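Local coordinates for phenazine biosynthesis protein, PhzF family (Bacillus anthracis, PDB 3EDN) that belongs to the PhzF family of phenazine biosynthesis proteins, has a diaminopimelate epimerase-like fold and probably acts as an isomerase, at residues G158-P168 / T231-Y239; C175-P186 / R214-I224. All coordinates share one frame; numbering follows the deposited sequence.

Contact 1 (G158-P168 / T231-Y239). With SO4 (sulfate ion), chain F; SO4 (sulfate ion), chain C.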
# COMPACT_ATOMS: atom_id res chain seq x y z
N GLY A 158 -6.45 -28.18 -19.13
CA GLY A 158 -7.27 -27.06 -19.57
C GLY A 158 -7.01 -25.81 -18.75
O GLY A 158 -6.64 -25.89 -17.57
N SER A 159 -7.15 -24.64 -19.37
CA SER A 159 -6.95 -23.37 -18.68
C SER A 159 -7.91 -22.32 -19.20
O SER A 159 -8.04 -22.15 -20.42
CB SER A 159 -5.55 -22.85 -18.94
OG SER A 159 -5.46 -21.50 -18.50
N THR A 160 -8.54 -21.61 -18.27
CA THR A 160 -9.18 -20.32 -18.57
C THR A 160 -8.52 -19.23 -17.72
O THR A 160 -9.14 -18.23 -17.36
CB THR A 160 -10.70 -20.35 -18.33
OG1 THR A 160 -10.96 -20.81 -16.99
CG2 THR A 160 -11.40 -21.25 -19.37
N GLY A 161 -7.24 -19.44 -17.41
CA GLY A 161 -6.48 -18.55 -16.52
C GLY A 161 -5.46 -19.31 -15.69
O GLY A 161 -4.38 -18.80 -15.42
N ASN A 162 -5.81 -20.54 -15.30
CA ASN A 162 -4.89 -21.42 -14.58
C ASN A 162 -5.01 -22.83 -15.10
O ASN A 162 -6.10 -23.26 -15.45
CB ASN A 162 -5.22 -21.38 -13.08
CG ASN A 162 -4.99 -20.00 -12.49
OD1 ASN A 162 -3.87 -19.67 -12.09
ND2 ASN A 162 -6.03 -19.19 -12.46
N TRP A 163 -3.90 -23.57 -15.15
CA TRP A 163 -3.91 -24.91 -15.72
C TRP A 163 -4.36 -25.96 -14.72
O TRP A 163 -3.80 -26.08 -13.61
CB TRP A 163 -2.53 -25.29 -16.26
CG TRP A 163 -2.18 -24.63 -17.57
CD1 TRP A 163 -1.33 -23.57 -17.76
CD2 TRP A 163 -2.68 -24.98 -18.87
NE1 TRP A 163 -1.29 -23.23 -19.09
CE2 TRP A 163 -2.09 -24.09 -19.79
CE3 TRP A 163 -3.57 -25.96 -19.34
CZ2 TRP A 163 -2.37 -24.15 -21.16
CZ3 TRP A 163 -3.84 -26.02 -20.70
CH2 TRP A 163 -3.23 -25.12 -21.59
N THR A 164 -5.37 -26.74 -15.11
CA THR A 164 -5.83 -27.90 -14.34
C THR A 164 -5.97 -29.11 -15.28
O THR A 164 -6.03 -28.93 -16.49
CB THR A 164 -7.16 -27.59 -13.60
OG1 THR A 164 -7.37 -28.53 -12.55
CG2 THR A 164 -8.35 -27.59 -14.57
N VAL A 165 -6.00 -30.31 -14.73
CA VAL A 165 -6.22 -31.51 -15.54
C VAL A 165 -7.64 -31.99 -15.30
O VAL A 165 -8.01 -32.35 -14.17
CB VAL A 165 -5.23 -32.67 -15.19
CG1 VAL A 165 -5.38 -33.81 -16.20
CG2 VAL A 165 -3.79 -32.17 -15.20
N ILE A 166 -8.44 -31.99 -16.37
CA ILE A 166 -9.78 -32.53 -16.30
C ILE A 166 -9.68 -34.05 -16.48
O ILE A 166 -9.25 -34.52 -17.53
CB ILE A 166 -10.67 -31.93 -17.42
CG1 ILE A 166 -10.80 -30.40 -17.29
CG2 ILE A 166 -12.04 -32.60 -17.43
CD1 ILE A 166 -11.43 -29.95 -15.94
N VAL A 167 -10.06 -34.80 -15.44
CA VAL A 167 -9.97 -36.26 -15.42
C VAL A 167 -11.37 -36.88 -15.27
O VAL A 167 -11.91 -36.97 -14.15
CB VAL A 167 -9.10 -36.73 -14.24
CG1 VAL A 167 -8.94 -38.25 -14.27
CG2 VAL A 167 -7.74 -36.06 -14.28
N PRO A 168 -11.98 -37.28 -16.39
CA PRO A 168 -13.31 -37.90 -16.30
C PRO A 168 -13.28 -39.24 -15.55
O PRO A 168 -12.48 -40.14 -15.90
CB PRO A 168 -13.72 -38.09 -17.76
CG PRO A 168 -12.88 -37.04 -18.53
CD PRO A 168 -11.56 -37.10 -17.80
N THR A 231 -12.00 -20.86 -11.29
CA THR A 231 -11.12 -21.05 -12.46
C THR A 231 -11.38 -22.42 -13.13
O THR A 231 -11.64 -22.51 -14.36
CB THR A 231 -9.62 -20.94 -12.06
OG1 THR A 231 -9.33 -21.79 -10.94
CG2 THR A 231 -9.27 -19.51 -11.75
N ALA A 232 -11.33 -23.49 -12.34
CA ALA A 232 -11.51 -24.84 -12.89
C ALA A 232 -12.92 -25.03 -13.43
O ALA A 232 -13.13 -25.75 -14.40
CB ALA A 232 -11.18 -25.90 -11.83
N SER A 233 -13.88 -24.36 -12.83
CA SER A 233 -15.26 -24.46 -13.28
C SER A 233 -15.39 -23.92 -14.69
O SER A 233 -16.11 -24.50 -15.52
CB SER A 233 -16.18 -23.64 -12.37
OG SER A 233 -16.15 -24.18 -11.06
N GLY A 234 -14.71 -22.81 -14.96
CA GLY A 234 -14.72 -22.25 -16.31
C GLY A 234 -14.15 -23.24 -17.32
O GLY A 234 -14.70 -23.42 -18.43
N VAL A 235 -13.05 -23.90 -16.95
CA VAL A 235 -12.48 -24.96 -17.79
C VAL A 235 -13.49 -26.08 -18.01
O VAL A 235 -13.65 -26.55 -19.14
CB VAL A 235 -11.17 -25.49 -17.21
CG1 VAL A 235 -10.63 -26.66 -18.06
CG2 VAL A 235 -10.15 -24.36 -17.15
N MSE A 236 -14.21 -26.48 -16.96
CA MSE A 236 -15.20 -27.55 -17.09
C MSE A 236 -16.29 -27.16 -18.08
O MSE A 236 -16.76 -28.00 -18.84
CB MSE A 236 -15.84 -27.88 -15.74
CG MSE A 236 -14.91 -28.56 -14.79
SE MSE A 236 -15.65 -28.62 -12.99
CE MSE A 236 -17.13 -29.83 -13.35
N GLY A 237 -16.70 -25.89 -18.06
CA GLY A 237 -17.73 -25.42 -19.00
C GLY A 237 -17.24 -25.50 -20.44
O GLY A 237 -17.96 -25.95 -21.33
N ALA A 238 -16.01 -25.04 -20.66
CA ALA A 238 -15.42 -25.12 -21.99
C ALA A 238 -15.30 -26.57 -22.43
O ALA A 238 -15.51 -26.89 -23.60
CB ALA A 238 -14.07 -24.46 -22.02
N TYR A 239 -14.90 -27.42 -21.51
CA TYR A 239 -14.75 -28.84 -21.77
C TYR A 239 -16.11 -29.43 -22.17
O TYR A 239 -16.22 -30.17 -23.15
CB TYR A 239 -14.20 -29.53 -20.52
CG TYR A 239 -13.95 -31.01 -20.68
CD1 TYR A 239 -12.68 -31.49 -20.98
CD2 TYR A 239 -14.98 -31.92 -20.51
CE1 TYR A 239 -12.46 -32.85 -21.11
CE2 TYR A 239 -14.76 -33.29 -20.63
CZ TYR A 239 -13.51 -33.74 -20.96
OH TYR A 239 -13.32 -35.09 -21.05
S SO4 F . -1.03 -21.71 -13.38
O1 SO4 F . -0.54 -20.33 -13.42
O2 SO4 F . -2.05 -21.84 -12.35
O3 SO4 F . -1.52 -22.09 -14.69
O4 SO4 F . 0.07 -22.61 -13.06
S SO4 C . -11.24 -19.22 -7.51
O1 SO4 C . -10.94 -17.90 -6.95
O2 SO4 C . -12.48 -19.80 -7.05
O3 SO4 C . -11.17 -19.14 -8.94
O4 SO4 C . -10.12 -20.08 -7.11
O HOH W 1 -8.82 -21.63 -15.46
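V235 pushes both methyls of its branch against the backbone of the hairpin opposite: CG1 lies 3.7 Å from G158 CA, and CG2 lies 3.4 Å from T160 N. With CG1 anti to the backbone N (chi1 177°), the fork straddles the end of the first strand. I166 splits its contacts: the CG1-CD1 arm runs along V235 and M236, and CG2 turns to Y239. Its CG1 touches V235 CG1 at 3.8 Å, while CD1 meets M236 CG, a selenomethionine carbon, at 3.9 Å. I166 CG2 rests over the face of the Y239 ring as a CH-pi contact, 3.8 Å from the centroid and 14° off the normal. P168 CG approaches Y239 near its hydroxyl, and OH itself bonds to the carbonyl of P154. Toward the helix start the contact turns polar. Water 1 accepts from T160 N and N162 N and donates weakly to T231 O; T160 OG1 lies 3.2 Å from T231 O at a poor angle and is instead hydrogen-bonded to Q123. Beside it N162 lays its amide ND2 against T231 CG2. The hairpin is pinned by the reciprocal backbone bonds of G158 and T164, and its tip by an ST turn in which S159 OG accepts from G161 N. S159 CB also sits over the W163 ring. W163 N and T231 N each bond a sulfate ion, probably from the crystallisation liquor. Segment 231-239 of helix 230-244 packs on strands 156-159 and 163-168, its axis at 50° to that of 163-168, with V235 and A238 also touching F128 of strand 127-130 and A232 and M236 reaching H198 of strand 196-201.

Contact 2 (C175-P186 / R214-I224). With SO4 (sulfate ion), chain G.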
# COMPACT_ATOMS: atom_id res chain seq x y z
N CYS A 175 -15.82 -40.68 -7.14
CA CYS A 175 -15.34 -39.43 -6.55
C CYS A 175 -15.20 -39.54 -5.04
O CYS A 175 -14.25 -38.99 -4.47
CB CYS A 175 -16.28 -38.29 -6.90
SG CYS A 175 -16.20 -37.80 -8.63
N GLU A 176 -16.13 -40.26 -4.40
CA GLU A 176 -16.16 -40.41 -2.93
C GLU A 176 -14.93 -41.16 -2.41
O GLU A 176 -14.50 -40.94 -1.27
CB GLU A 176 -17.45 -41.11 -2.48
CG GLU A 176 -18.72 -40.26 -2.69
CD GLU A 176 -20.03 -41.00 -2.40
OE1 GLU A 176 -20.01 -42.09 -1.79
OE2 GLU A 176 -21.10 -40.48 -2.79
N ARG A 177 -14.36 -42.03 -3.23
CA ARG A 177 -13.20 -42.83 -2.85
C ARG A 177 -11.86 -42.12 -3.05
O ARG A 177 -10.83 -42.59 -2.58
CB ARG A 177 -13.17 -44.12 -3.66
CG ARG A 177 -14.25 -45.13 -3.29
CD ARG A 177 -14.39 -46.19 -4.39
NE ARG A 177 -13.07 -46.67 -4.81
CZ ARG A 177 -12.74 -46.94 -6.08
NH1 ARG A 177 -13.63 -46.79 -7.05
NH2 ARG A 177 -11.52 -47.34 -6.36
N MSE A 178 -11.85 -41.01 -3.77
CA MSE A 178 -10.59 -40.36 -4.07
C MSE A 178 -9.80 -39.91 -2.86
O MSE A 178 -10.37 -39.46 -1.86
CB MSE A 178 -10.80 -39.17 -4.96
CG MSE A 178 -11.23 -39.58 -6.30
SE MSE A 178 -11.84 -38.00 -7.23
CE MSE A 178 -11.75 -38.81 -8.87
N LYS A 179 -8.49 -40.04 -2.99
CA LYS A 179 -7.54 -39.61 -1.97
C LYS A 179 -6.31 -39.07 -2.70
O LYS A 179 -5.54 -39.85 -3.25
CB LYS A 179 -7.14 -40.79 -1.09
CG LYS A 179 -8.27 -41.35 -0.25
CD LYS A 179 -7.77 -42.37 0.75
CE LYS A 179 -8.89 -42.88 1.64
NZ LYS A 179 -8.36 -43.79 2.69
N PRO A 180 -6.15 -37.74 -2.74
CA PRO A 180 -5.04 -37.16 -3.49
C PRO A 180 -3.67 -37.41 -2.86
O PRO A 180 -3.49 -37.21 -1.64
CB PRO A 180 -5.37 -35.66 -3.46
CG PRO A 180 -6.14 -35.48 -2.21
CD PRO A 180 -7.01 -36.71 -2.13
N ASN A 181 -2.74 -37.84 -3.69
CA ASN A 181 -1.33 -37.88 -3.34
C ASN A 181 -0.61 -36.75 -4.09
O ASN A 181 0.15 -37.00 -5.03
CB ASN A 181 -0.74 -39.25 -3.72
CG ASN A 181 0.62 -39.49 -3.11
OD1 ASN A 181 1.20 -38.62 -2.47
ND2 ASN A 181 1.14 -40.70 -3.32
N ASN A 182 -0.87 -35.52 -3.68
CA ASN A 182 -0.45 -34.35 -4.47
C ASN A 182 1.04 -34.31 -4.78
O ASN A 182 1.45 -33.86 -5.85
CB ASN A 182 -0.90 -33.05 -3.80
CG ASN A 182 -2.30 -33.14 -3.21
OD1 ASN A 182 -2.55 -33.91 -2.29
ND2 ASN A 182 -3.22 -32.33 -3.74
N GLU A 183 1.85 -34.80 -3.85
CA GLU A 183 3.30 -34.75 -4.00
C GLU A 183 3.80 -35.51 -5.23
O GLU A 183 4.86 -35.20 -5.76
CB GLU A 183 3.99 -35.29 -2.74
CG GLU A 183 3.68 -34.46 -1.50
CD GLU A 183 4.41 -34.96 -0.27
OE1 GLU A 183 4.57 -36.19 -0.12
OE2 GLU A 183 4.83 -34.10 0.54
N VAL A 184 3.01 -36.48 -5.69
CA VAL A 184 3.41 -37.30 -6.84
C VAL A 184 2.89 -36.76 -8.16
O VAL A 184 3.27 -37.25 -9.22
CB VAL A 184 3.01 -38.79 -6.68
CG1 VAL A 184 3.38 -39.29 -5.28
CG2 VAL A 184 1.52 -39.01 -6.96
N PHE A 185 2.04 -35.73 -8.11
CA PHE A 185 1.48 -35.18 -9.34
C PHE A 185 2.53 -34.80 -10.40
O PHE A 185 2.38 -35.16 -11.56
CB PHE A 185 0.57 -33.97 -9.07
CG PHE A 185 -0.73 -34.31 -8.35
CD1 PHE A 185 -1.12 -35.63 -8.13
CD2 PHE A 185 -1.57 -33.30 -7.92
CE1 PHE A 185 -2.31 -35.92 -7.47
CE2 PHE A 185 -2.77 -33.57 -7.28
CZ PHE A 185 -3.15 -34.88 -7.04
N PRO A 186 3.59 -34.05 -10.02
CA PRO A 186 4.58 -33.63 -11.01
C PRO A 186 5.18 -34.77 -11.84
O PRO A 186 5.50 -34.57 -13.01
CB PRO A 186 5.67 -32.96 -10.17
CG PRO A 186 4.96 -32.47 -8.97
CD PRO A 186 3.92 -33.53 -8.68
N ARG A 214 -14.15 -32.31 -8.37
CA ARG A 214 -13.39 -32.19 -7.12
C ARG A 214 -12.07 -31.55 -7.51
O ARG A 214 -11.58 -31.76 -8.62
CB ARG A 214 -13.09 -33.57 -6.50
CG ARG A 214 -14.03 -34.04 -5.41
CD ARG A 214 -13.45 -35.23 -4.65
NE ARG A 214 -12.96 -34.92 -3.30
CZ ARG A 214 -12.78 -35.86 -2.38
NH1 ARG A 214 -13.06 -37.12 -2.70
NH2 ARG A 214 -12.35 -35.57 -1.15
N HIS A 215 -11.48 -30.77 -6.61
CA HIS A 215 -10.26 -30.05 -6.96
C HIS A 215 -9.09 -30.40 -6.05
O HIS A 215 -9.11 -30.09 -4.86
CB HIS A 215 -10.51 -28.53 -6.92
CG HIS A 215 -9.42 -27.74 -7.58
ND1 HIS A 215 -9.36 -27.56 -8.94
CD2 HIS A 215 -8.33 -27.11 -7.07
CE1 HIS A 215 -8.30 -26.83 -9.24
NE2 HIS A 215 -7.66 -26.55 -8.12
N PHE A 216 -8.07 -31.02 -6.64
CA PHE A 216 -6.87 -31.36 -5.90
C PHE A 216 -5.70 -30.45 -6.27
O PHE A 216 -5.33 -30.33 -7.43
CB PHE A 216 -6.52 -32.83 -6.13
CG PHE A 216 -7.60 -33.79 -5.70
CD1 PHE A 216 -8.27 -33.60 -4.50
CD2 PHE A 216 -7.95 -34.87 -6.50
CE1 PHE A 216 -9.27 -34.50 -4.11
CE2 PHE A 216 -8.92 -35.79 -6.12
CZ PHE A 216 -9.61 -35.60 -4.93
N SER A 217 -5.12 -29.81 -5.25
CA SER A 217 -4.13 -28.76 -5.46
C SER A 217 -2.85 -29.32 -6.07
O SER A 217 -2.58 -30.52 -5.98
CB SER A 217 -3.79 -28.09 -4.13
OG SER A 217 -4.96 -27.68 -3.45
N SER A 218 -2.07 -28.45 -6.69
CA SER A 218 -0.82 -28.90 -7.28
C SER A 218 0.12 -29.31 -6.15
O SER A 218 -0.12 -29.03 -4.97
CB SER A 218 -0.19 -27.80 -8.12
OG SER A 218 0.52 -26.89 -7.30
N ALA A 219 1.20 -29.99 -6.51
CA ALA A 219 2.21 -30.38 -5.54
C ALA A 219 2.83 -29.14 -4.89
O ALA A 219 3.30 -29.20 -3.75
CB ALA A 219 3.27 -31.22 -6.20
N TYR A 220 2.81 -28.03 -5.61
CA TYR A 220 3.52 -26.81 -5.22
C TYR A 220 2.65 -25.82 -4.44
O TYR A 220 3.07 -24.69 -4.17
CB TYR A 220 4.12 -26.15 -6.47
CG TYR A 220 4.98 -27.12 -7.25
CD1 TYR A 220 4.48 -27.78 -8.37
CD2 TYR A 220 6.27 -27.41 -6.83
CE1 TYR A 220 5.27 -28.68 -9.08
CE2 TYR A 220 7.06 -28.32 -7.53
CZ TYR A 220 6.56 -28.95 -8.65
OH TYR A 220 7.36 -29.84 -9.32
N ALA A 221 1.45 -26.25 -4.08
CA ALA A 221 0.46 -25.36 -3.46
C ALA A 221 0.45 -25.45 -1.93
O ALA A 221 0.07 -24.49 -1.25
CB ALA A 221 -0.92 -25.66 -4.01
N GLY A 222 0.86 -26.60 -1.40
CA GLY A 222 0.85 -26.83 0.04
C GLY A 222 -0.44 -27.48 0.50
O GLY A 222 -0.42 -28.48 1.23
N THR A 223 -1.56 -26.92 0.07
CA THR A 223 -2.89 -27.44 0.37
C THR A 223 -3.19 -28.73 -0.39
O THR A 223 -2.46 -29.12 -1.31
CB THR A 223 -3.98 -26.42 -0.00
OG1 THR A 223 -3.92 -26.14 -1.41
CG2 THR A 223 -3.80 -25.12 0.78
N ILE A 224 -4.28 -29.39 0.01
CA ILE A 224 -4.66 -30.67 -0.59
C ILE A 224 -5.88 -30.56 -1.49
O ILE A 224 -5.90 -31.15 -2.58
CB ILE A 224 -4.97 -31.71 0.49
CG1 ILE A 224 -3.78 -31.87 1.44
CG2 ILE A 224 -5.30 -33.05 -0.15
CD1 ILE A 224 -4.16 -32.49 2.77
S SO4 G . -6.33 -28.53 2.76
O1 SO4 G . -4.94 -28.45 2.34
O2 SO4 G . -6.70 -27.27 3.40
O3 SO4 G . -7.17 -28.73 1.58
O4 SO4 G . -6.51 -29.63 3.69
O HOH W 2 -13.95 -38.41 -0.09
O HOH W 3 -9.99 -37.62 0.26
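C175 O receives R214 NH1 at 2.8 Å, where the loop leaving helix 172-177 runs beside the end of strand 211-216 and its following type I turn, S218 to A221, in the diaminopimelate epimerase-like fold. The bond is bent (135°) but lies in the guanidinium plane; M178 N reaches the same oxygen from the opposite face of the carbonyl. R214 NE forms a salt bridge with E225, and waters 2 and 3, held by E176 O and M178 O, accept weakly from NH1 and NH2. F216 CZ lies over a guanidinium face. Selenomethionine M178 then meets the F216 ring at its edge, CB 3.8 Å from CZ, its SE also at the ring edge, a Met-aromatic contact. P180 takes a face instead, CB 3.9 Å from the centroid, while its CG presses tightly on I224 CG2. N182 follows, with ND2 donating almost straight (178°) to S217 O at 3.0 Å and also to I224 O, in its carbonyl plane on a lone pair. ND2 thus clamps the carbonyls at the two ends of the 217-224 loop, which are also joined by S217 N to I224 O. The F185 ring, one face under N182 CA, turns its edge to F216 CB and S217 O. Last, P186 slides past Y220, and its CD abuts A219 CB at a tight 3.5 Å.

In the fold
Contact 1 is the deeper of the two, its centre about 10 Å from the centre of the chain and almost wholly buried, while contact 2, centre about 16 Å out, is partly open at its loops. Contact 1 joins a helix to a hairpin mainly through aliphatic branches and one ring face, with its water-mediated polar link near the hairpin tip; no direct hydrogen bond crosses it. Contact 2 joins the end of helix 172-177 and the loop and 3-10 turn after it to the end of strand 211-216 and its loop, with three side-chain-to-carbonyl bonds around a phenylalanine. Both its segments lie between those of contact 1 in sequence. They meet where H215 packs against A232 and T164.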